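Methionine-binding lipoprotein MetQ (Bacillus subtilis subsp. subtilis, PDB 4GOT) probably binds methionine and passes it to the membrane permease of the MetNPQ ABC transporter, and also takes part in methionine sulfoxide transport. Local coordinates at residues L102-T111 with E171-V179; G118-A127 with E195-Y204. All coordinates share one frame; numbering follows the deposited sequence.

Interaction 1: residues L102-T111 with E171-V179; sequences LPDGATIILT and EGDAVFINV. With MSE (selenomethionine), chain B.
Ile109 and Val175 lie side by side on one face of two neighbouring parallel strands, 107-111 and 174-177, in the five-stranded mixed sheet of one lobe of this periplasmic-binding-protein-like fold. The strand axes come within 4.8 Å at 12°. Ile109 N donates to Ala174 O (2.9 Å) in an almost straight bond, and Ile109 O accepts from Phe176 N. At the start of the pair Asp173 reaches across to segment 102-111: its OD2 takes Thr107 N at 2.9 Å, on the anti side of the carboxylate, while its own N donates to Thr107 O, the short acid standing in for a strand bond. Gly172 suits its place because a CB there would collide with Ile109 CG1. Phe176, with CG anti to the carbonyl carbon (chi1 -73°), extends toward strand 107-111, beside Leu110. Its CB is 3.8 Å from Ile109 O; CD1 is 3.6 Å from that same oxygen, which lies in the ring plane at the edge; CE1 meets both Ile108 CG2 and Leu110 CD2; and CZ, the far end of the ring, packs against Met120 O of helix 117-126. Strand 174-177 leads into Asn178 of the selenomethionine pocket. Branched Ile108 fits beside small Ala174, with Ile108 CD1 3.9 Å from Ala174 CB.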
loop_
_atom_site.group_PDB
_atom_site.type_symbol
_atom_site.label_atom_id
_atom_site.label_comp_id
_atom_site.label_asym_id
_atom_site.label_seq_id
_atom_site.Cartn_x
_atom_site.Cartn_y
_atom_site.Cartn_z
ATOM N N LEU A 102 8.912 24.149 3.017
ATOM C CA LEU A 102 10.241 23.562 2.852
ATOM C C LEU A 102 11.184 24.559 2.186
ATOM O O LEU A 102 10.777 25.316 1.283
ATOM C CB LEU A 102 10.205 22.253 2.034
ATOM C CG LEU A 102 9.383 21.061 2.556
ATOM C CD1 LEU A 102 9.247 19.996 1.464
ATOM C CD2 LEU A 102 9.960 20.504 3.852
ATOM N N PRO A 103 12.446 24.583 2.642
ATOM C CA PRO A 103 13.443 25.514 2.146
ATOM C C PRO A 103 14.227 24.935 0.985
ATOM O O PRO A 103 14.218 23.718 0.781
ATOM C CB PRO A 103 14.364 25.669 3.354
ATOM C CG PRO A 103 14.360 24.290 3.959
ATOM C CD PRO A 103 12.958 23.788 3.779
ATOM N N ASP A 104 14.948 25.779 0.258
ATOM C CA ASP A 104 15.878 25.271 -0.761
ATOM C C ASP A 104 16.837 24.263 -0.171
ATOM O O ASP A 104 17.303 24.454 0.939
ATOM C CB ASP A 104 16.693 26.395 -1.422
ATOM C CG ASP A 104 16.073 26.851 -2.718
ATOM O OD1 ASP A 104 14.839 27.058 -2.738
ATOM O OD2 ASP A 104 16.810 26.967 -3.719
ATOM N N GLY A 105 17.123 23.203 -0.922
ATOM C CA GLY A 105 18.001 22.142 -0.465
ATOM C C GLY A 105 17.367 21.138 0.477
ATOM O O GLY A 105 18.049 20.220 0.945
ATOM N N ALA A 106 16.066 21.286 0.749
ATOM C CA ALA A 106 15.379 20.383 1.661
ATOM C C ALA A 106 15.556 18.926 1.190
ATOM O O ALA A 106 15.669 18.660 -0.033
ATOM C CB ALA A 106 13.902 20.759 1.807
ATOM N N THR A 107 15.644 18.030 2.181
ATOM C CA THR A 107 15.771 16.557 2.008
ATOM C C THR A 107 14.412 15.868 2.163
ATOM O O THR A 107 13.727 16.005 3.218
ATOM C CB THR A 107 16.661 15.886 3.068
ATOM O OG1 THR A 107 18.003 16.346 2.954
ATOM C CG2 THR A 107 16.639 14.341 2.894
ATOM N N ILE A 108 14.060 15.107 1.121
ATOM C CA ILE A 108 12.813 14.344 1.035
ATOM C C ILE A 108 13.194 12.876 1.203
ATOM O O ILE A 108 14.036 12.374 0.464
ATOM C CB ILE A 108 12.065 14.571 -0.300
ATOM C CG1 ILE A 108 11.769 16.067 -0.543
ATOM C CG2 ILE A 108 10.749 13.815 -0.330
ATOM C CD1 ILE A 108 10.915 16.732 0.508
ATOM N N ILE A 109 12.612 12.220 2.214
ATOM C CA ILE A 109 12.811 10.782 2.432
ATOM C C ILE A 109 11.685 10.012 1.714
ATOM O O ILE A 109 10.541 9.890 2.197
ATOM C CB ILE A 109 12.836 10.363 3.931
ATOM C CG1 ILE A 109 13.722 11.309 4.767
ATOM C CG2 ILE A 109 13.236 8.886 4.099
ATOM C CD1 ILE A 109 15.205 11.206 4.486
ATOM N N LEU A 110 12.059 9.507 0.552
ATOM C CA LEU A 110 11.292 8.557 -0.236
ATOM C C LEU A 110 11.415 7.171 0.380
ATOM O O LEU A 110 12.372 6.895 1.109
ATOM C CB LEU A 110 11.902 8.473 -1.641
ATOM C CG LEU A 110 11.968 9.757 -2.484
ATOM C CD1 LEU A 110 12.653 9.440 -3.814
ATOM C CD2 LEU A 110 10.556 10.312 -2.705
ATOM N N THR A 111 10.453 6.297 0.084
ATOM C CA THR A 111 10.665 4.875 0.370
ATOM C C THR A 111 11.449 4.331 -0.830
ATOM O O THR A 111 11.491 4.965 -1.908
ATOM C CB THR A 111 9.343 4.103 0.676
ATOM O OG1 THR A 111 8.753 3.612 -0.522
ATOM C CG2 THR A 111 8.316 4.966 1.460
ATOM N N GLU A 171 15.308 12.649 10.241
ATOM C CA GLU A 171 16.387 12.392 9.279
ATOM C C GLU A 171 16.257 13.200 8.002
ATOM O O GLU A 171 17.206 13.318 7.232
ATOM C CB GLU A 171 16.334 10.946 8.811
ATOM C CG GLU A 171 17.116 9.990 9.630
ATOM C CD GLU A 171 16.766 8.566 9.285
ATOM O OE1 GLU A 171 16.645 8.162 8.079
ATOM O OE2 GLU A 171 16.606 7.851 10.269
ATOM N N GLY A 172 15.065 13.655 7.700
ATOM C CA GLY A 172 14.889 14.522 6.550
ATOM C C GLY A 172 13.926 15.612 6.925
ATOM O O GLY A 172 13.435 15.660 8.043
ATOM N N ASP A 173 13.645 16.487 5.980
ATOM C CA ASP A 173 12.655 17.547 6.190
ATOM C C ASP A 173 11.177 17.086 6.080
ATOM O O ASP A 173 10.279 17.667 6.714
ATOM C CB ASP A 173 12.969 18.724 5.235
ATOM C CG ASP A 173 14.319 19.372 5.553
ATOM O OD1 ASP A 173 14.525 19.704 6.743
ATOM O OD2 ASP A 173 15.171 19.523 4.645
ATOM N N ALA A 174 10.951 16.064 5.255
ATOM C CA ALA A 174 9.633 15.520 4.956
ATOM C C ALA A 174 9.838 14.050 4.581
ATOM O O ALA A 174 10.885 13.674 4.013
ATOM C CB ALA A 174 8.959 16.298 3.809
ATOM N N VAL A 175 8.869 13.220 4.949
ATOM C CA VAL A 175 9.021 11.734 4.874
ATOM C C VAL A 175 7.734 11.067 4.392
ATOM O O VAL A 175 6.643 11.365 4.914
ATOM C CB VAL A 175 9.410 11.119 6.258
ATOM C CG1 VAL A 175 9.585 9.608 6.106
ATOM C CG2 VAL A 175 10.664 11.779 6.831
ATOM N N PHE A 176 7.849 10.206 3.360
ATOM C CA PHE A 176 6.709 9.391 2.872
ATOM C C PHE A 176 6.504 8.170 3.756
ATOM O O PHE A 176 7.474 7.469 4.059
ATOM C CB PHE A 176 6.898 8.932 1.421
ATOM C CG PHE A 176 6.721 10.044 0.405
ATOM C CD1 PHE A 176 7.805 10.833 0.038
ATOM C CD2 PHE A 176 5.500 10.287 -0.190
ATOM C CE1 PHE A 176 7.665 11.879 -0.891
ATOM C CE2 PHE A 176 5.352 11.320 -1.127
ATOM C CZ PHE A 176 6.434 12.112 -1.482
ATOM N N ILE A 177 5.260 7.938 4.188
ATOM C CA ILE A 177 4.917 6.719 4.975
ATOM C C ILE A 177 3.592 6.138 4.393
ATOM O O ILE A 177 2.558 6.848 4.278
ATOM C CB ILE A 177 4.758 6.969 6.510
ATOM C CG1 ILE A 177 5.846 7.917 7.067
ATOM C CG2 ILE A 177 4.787 5.639 7.261
ATOM C CD1 ILE A 177 5.675 8.315 8.532
ATOM N N ASN A 178 3.630 4.859 4.028
ATOM C CA ASN A 178 2.448 4.130 3.553
ATOM C C ASN A 178 1.484 4.024 4.733
ATOM O O ASN A 178 1.936 3.765 5.846
ATOM C CB ASN A 178 2.823 2.703 3.122
ATOM C CG ASN A 178 3.725 2.653 1.885
ATOM O OD1 ASN A 178 3.241 2.669 0.754
ATOM N ND2 ASN A 178 5.022 2.605 2.097
ATOM N N VAL A 179 0.179 4.157 4.492
ATOM C CA VAL A 179 -0.808 4.098 5.590
ATOM C C VAL A 179 -0.636 2.837 6.489
ATOM O O VAL A 179 -0.724 2.934 7.703
ATOM C CB VAL A 179 -2.267 4.182 5.077
ATOM C CG1 VAL A 179 -3.249 3.970 6.248
ATOM C CG2 VAL A 179 -2.543 5.487 4.306
HETATM N N MSE B 300 -0.647 -0.857 1.758
HETATM C CA MSE B 300 0.363 -0.094 0.966
HETATM C C MSE B 300 -0.236 1.181 0.282
HETATM O O MSE B 300 -1.249 1.037 -0.347
HETATM O OXT MSE B 300 0.263 2.334 0.286
HETATM C CB MSE B 300 0.925 -1.018 -0.126
HETATM C CG MSE B 300 2.152 -0.527 -0.827
HETATM SE SE MSE B 300 2.677 -1.670 -2.357
HETATM C CE MSE B 300 3.529 -3.239 -1.256
#

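Interaction 2: residues G118-A127 with E195-Y204; sequences GRMLAMLENA and EVESTKNNPY. With MSE (selenomethionine), chain B.
In the methionine pocket, helix 117-126 presents Arg119 to the loop that follows strand 195-196, where Glu197 and Tyr204 hold it facing the bound selenomethionine. With CG anti to the backbone N (chi1 -171°) and the chain extended from there, the guanidinium reaches the ligand: Arg119 NH1 donates to ligand OXT at 2.8 Å. Glu197 grips the other edge side-on in a salt bridge, Arg119 NH2 meeting the syn lone pair of Glu197 OE1 at 2.7 Å and Arg119 NE meeting Glu197 OE2 at 3.1 Å. Tyr204 supplies a flat wall: Arg119 CD sits over its ring, 3.6 Å from the centroid in a CH-pi contact, and the guanidinium and ring planes are only 13° apart. Farther along the helix, selenomethionine-substituted Met123 bends at chi3 (78°), bringing its terminal methyl CE to 3.2 Å from Glu197 N and 3.5 Å from Glu195 CG. A leucine in place of Arg119 would probably leave the Glu197 carboxylate without its cationic mate and the ligand carboxylate without this donor. Glu116 also pairs with NH1, so the acidic partners probably fix the guanidinium's rotation while its positive charge helps to hold the ligand's carboxylate.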
loop_
_atom_site.group_PDB
_atom_site.type_symbol
_atom_site.label_atom_id
_atom_site.label_comp_id
_atom_site.label_asym_id
_atom_site.label_seq_id
_atom_site.Cartn_x
_atom_site.Cartn_y
_atom_site.Cartn_z
ATOM N N GLY A 118 6.797 6.782 -8.783
ATOM C CA GLY A 118 5.910 7.746 -9.449
ATOM C C GLY A 118 4.795 8.263 -8.527
ATOM O O GLY A 118 4.402 9.437 -8.590
ATOM N N ARG A 119 4.304 7.400 -7.637
ATOM C CA ARG A 119 3.235 7.775 -6.675
ATOM C C ARG A 119 3.711 8.919 -5.741
ATOM O O ARG A 119 3.025 9.889 -5.528
ATOM C CB ARG A 119 2.841 6.551 -5.846
ATOM C CG ARG A 119 1.612 6.732 -4.981
ATOM C CD ARG A 119 1.314 5.492 -4.149
ATOM N NE ARG A 119 0.030 5.667 -3.487
ATOM C CZ ARG A 119 -0.480 4.833 -2.582
ATOM N NH1 ARG A 119 0.161 3.729 -2.191
ATOM N NH2 ARG A 119 -1.665 5.129 -2.052
HETATM N N MSE A 120 4.893 8.745 -5.159
HETATM C CA MSE A 120 5.573 9.776 -4.357
HETATM C C MSE A 120 5.865 11.073 -5.102
HETATM O O MSE A 120 5.485 12.168 -4.654
HETATM C CB MSE A 120 6.888 9.185 -3.805
HETATM C CG MSE A 120 6.621 8.038 -2.886
HETATM SE SE MSE A 120 8.232 7.149 -2.329
HETATM C CE MSE A 120 8.349 5.470 -3.316
ATOM N N LEU A 121 6.494 10.973 -6.268
ATOM C CA LEU A 121 6.829 12.166 -7.025
ATOM C C LEU A 121 5.586 12.952 -7.487
ATOM O O LEU A 121 5.650 14.183 -7.621
ATOM C CB LEU A 121 7.745 11.819 -8.227
ATOM C CG LEU A 121 9.091 11.200 -7.822
ATOM C CD1 LEU A 121 9.893 10.938 -9.084
ATOM C CD2 LEU A 121 9.873 12.032 -6.793
ATOM N N ALA A 122 4.474 12.245 -7.699
ATOM C CA ALA A 122 3.241 12.857 -8.219
ATOM C C ALA A 122 2.657 13.768 -7.143
ATOM O O ALA A 122 2.085 14.804 -7.464
ATOM C CB ALA A 122 2.221 11.803 -8.644
HETATM N N MSE A 123 2.812 13.377 -5.881
HETATM C CA MSE A 123 2.402 14.230 -4.757
HETATM C C MSE A 123 3.205 15.516 -4.675
HETATM O O MSE A 123 2.653 16.554 -4.362
HETATM C CB MSE A 123 2.536 13.493 -3.422
HETATM C CG MSE A 123 1.461 12.453 -3.254
HETATM SE SE MSE A 123 1.522 11.613 -1.533
HETATM C CE MSE A 123 0.658 13.051 -0.501
ATOM N N LEU A 124 4.509 15.429 -4.928
ATOM C CA LEU A 124 5.351 16.601 -4.957
ATOM C C LEU A 124 5.012 17.468 -6.177
ATOM O O LEU A 124 5.068 18.670 -6.080
ATOM C CB LEU A 124 6.821 16.265 -4.964
ATOM C CG LEU A 124 7.346 15.360 -3.821
ATOM C CD1 LEU A 124 8.868 15.225 -3.893
ATOM C CD2 LEU A 124 6.912 15.919 -2.469
ATOM N N GLU A 125 4.661 16.866 -7.311
ATOM C CA GLU A 125 4.357 17.661 -8.504
ATOM C C GLU A 125 3.019 18.394 -8.304
ATOM O O GLU A 125 2.880 19.567 -8.658
ATOM C CB GLU A 125 4.352 16.787 -9.769
ATOM C CG GLU A 125 4.022 17.573 -11.046
ATOM C CD GLU A 125 4.083 16.730 -12.320
ATOM O OE1 GLU A 125 3.532 15.591 -12.325
ATOM O OE2 GLU A 125 4.680 17.215 -13.311
ATOM N N ASN A 126 2.046 17.683 -7.741
ATOM C CA ASN A 126 0.748 18.250 -7.384
ATOM C C ASN A 126 0.872 19.397 -6.355
ATOM O O ASN A 126 0.102 20.362 -6.427
ATOM C CB ASN A 126 -0.181 17.149 -6.833
ATOM C CG ASN A 126 -1.491 17.716 -6.287
ATOM O OD1 ASN A 126 -2.404 18.014 -7.052
ATOM N ND2 ASN A 126 -1.573 17.903 -4.966
ATOM N N ALA A 127 1.823 19.280 -5.409
ATOM C CA ALA A 127 2.163 20.380 -4.444
ATOM C C ALA A 127 2.886 21.586 -5.076
ATOM O O ALA A 127 3.037 22.621 -4.428
ATOM C CB ALA A 127 2.980 19.851 -3.247
ATOM N N GLU A 195 0.501 16.280 4.202
ATOM C CA GLU A 195 -0.079 16.164 2.858
ATOM C C GLU A 195 -0.561 14.725 2.690
ATOM O O GLU A 195 0.147 13.795 3.084
ATOM C CB GLU A 195 0.973 16.496 1.799
ATOM C CG GLU A 195 0.512 16.490 0.330
ATOM C CD GLU A 195 -0.031 17.818 -0.142
ATOM O OE1 GLU A 195 -0.117 18.773 0.674
ATOM O OE2 GLU A 195 -0.360 17.888 -1.345
ATOM N N VAL A 196 -1.786 14.571 2.171
ATOM C CA VAL A 196 -2.443 13.278 1.858
ATOM C C VAL A 196 -2.773 13.237 0.351
ATOM O O VAL A 196 -3.298 14.211 -0.196
ATOM C CB VAL A 196 -3.750 13.053 2.702
ATOM C CG1 VAL A 196 -4.296 11.638 2.502
ATOM C CG2 VAL A 196 -3.517 13.327 4.186
ATOM N N GLU A 197 -2.419 12.132 -0.300
ATOM C CA GLU A 197 -2.788 11.798 -1.688
ATOM C C GLU A 197 -4.267 11.955 -2.012
ATOM O O GLU A 197 -5.132 11.493 -1.262
ATOM C CB GLU A 197 -2.449 10.329 -1.932
ATOM C CG GLU A 197 -2.316 9.926 -3.388
ATOM C CD GLU A 197 -1.990 8.446 -3.578
ATOM O OE1 GLU A 197 -2.300 7.629 -2.667
ATOM O OE2 GLU A 197 -1.426 8.081 -4.655
ATOM N N SER A 198 -4.554 12.576 -3.159
ATOM C CA SER A 198 -5.898 12.584 -3.681
ATOM C C SER A 198 -6.465 11.162 -3.901
ATOM O O SER A 198 -5.765 10.266 -4.385
ATOM C CB SER A 198 -5.913 13.368 -4.994
ATOM O OG SER A 198 -7.221 13.408 -5.519
ATOM N N THR A 199 -7.728 10.958 -3.513
ATOM C CA THR A 199 -8.476 9.730 -3.832
ATOM C C THR A 199 -8.959 9.672 -5.313
ATOM O O THR A 199 -9.363 8.606 -5.757
ATOM C CB THR A 199 -9.683 9.499 -2.880
ATOM O OG1 THR A 199 -10.698 10.491 -3.096
ATOM C CG2 THR A 199 -9.260 9.553 -1.415
ATOM N N LYS A 200 -8.890 10.791 -6.052
ATOM C CA LYS A 200 -9.303 10.847 -7.454
ATOM C C LYS A 200 -8.235 10.257 -8.370
ATOM O O LYS A 200 -7.058 10.466 -8.143
ATOM C CB LYS A 200 -9.577 12.305 -7.930
ATOM C CG LYS A 200 -10.650 13.082 -7.162
ATOM C CD LYS A 200 -10.961 14.473 -7.771
ATOM C CE LYS A 200 -11.219 14.404 -9.276
ATOM N NZ LYS A 200 -11.909 15.589 -9.875
ATOM N N ASN A 201 -8.660 9.562 -9.430
ATOM C CA ASN A 201 -7.769 9.089 -10.489
ATOM C C ASN A 201 -6.619 8.252 -9.891
ATOM O O ASN A 201 -5.488 8.351 -10.325
ATOM C CB ASN A 201 -7.235 10.289 -11.310
ATOM C CG ASN A 201 -6.754 9.900 -12.720
ATOM O OD1 ASN A 201 -6.643 8.715 -13.050
ATOM N ND2 ASN A 201 -6.472 10.905 -13.556
ATOM N N ASN A 202 -6.926 7.461 -8.876
ATOM C CA ASN A 202 -5.895 6.789 -8.051
ATOM C C ASN A 202 -5.834 5.284 -8.355
ATOM O O ASN A 202 -6.697 4.556 -7.914
ATOM C CB ASN A 202 -6.214 7.022 -6.556
ATOM C CG ASN A 202 -5.107 6.534 -5.607
ATOM O OD1 ASN A 202 -4.427 5.518 -5.847
ATOM N ND2 ASN A 202 -4.943 7.257 -4.492
ATOM N N PRO A 203 -4.785 4.798 -9.052
ATOM C CA PRO A 203 -4.657 3.353 -9.353
ATOM C C PRO A 203 -4.046 2.446 -8.245
ATOM O O PRO A 203 -3.661 1.312 -8.525
ATOM C CB PRO A 203 -3.697 3.372 -10.544
ATOM C CG PRO A 203 -2.732 4.428 -10.138
ATOM C CD PRO A 203 -3.586 5.526 -9.508
ATOM N N TYR A 204 -3.975 2.914 -6.993
ATOM C CA TYR A 204 -3.223 2.191 -5.969
ATOM C C TYR A 204 -4.078 1.431 -4.944
ATOM O O TYR A 204 -3.611 1.114 -3.819
ATOM C CB TYR A 204 -2.148 3.121 -5.291
ATOM C CG TYR A 204 -1.131 3.719 -6.289
ATOM C CD1 TYR A 204 -0.067 2.963 -6.779
ATOM C CD2 TYR A 204 -1.264 5.038 -6.762
ATOM C CE1 TYR A 204 0.836 3.480 -7.702
ATOM C CE2 TYR A 204 -0.368 5.568 -7.681
ATOM C CZ TYR A 204 0.678 4.788 -8.160
ATOM O OH TYR A 204 1.586 5.319 -9.054
HETATM N N MSE B 300 -0.647 -0.857 1.758
HETATM C CA MSE B 300 0.363 -0.094 0.966
HETATM C C MSE B 300 -0.236 1.181 0.282
HETATM O O MSE B 300 -1.249 1.037 -0.347
HETATM O OXT MSE B 300 0.263 2.334 0.286
HETATM C CB MSE B 300 0.925 -1.018 -0.126
HETATM C CG MSE B 300 2.152 -0.527 -0.827
HETATM SE SE MSE B 300 2.677 -1.670 -2.357
HETATM C CE MSE B 300 3.529 -3.239 -1.256
HETATM O O HOH W 1 -3.433 2.450 -1.509
HETATM O O HOH W 2 4.070 4.695 -8.866
HETATM O O HOH W 3 0.436 10.017 -5.921
#

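From the N terminus the chain reaches 102-111 first, then, after a short connection, enters helix 117-126, and returns at 171-179 to close interaction 1, with 59 residues between its segments. Interaction 2 opens at 118-127, before that closure, and closes at 195-204, so the two loops cross. Interaction 1 joins neighbouring strands within the five-stranded sheet; interaction 2 ties the helix lying against that sheet to its edge strand 195-196 and the loop beyond. They meet, among other places, where Phe176 CE2 packs 3.9 Å from Met123 SE. Both also touch the bound selenomethionine, through Asn178 and Arg119, so the chain just after strand 174-177 and helix 117-126 each bring a residue to the pocket.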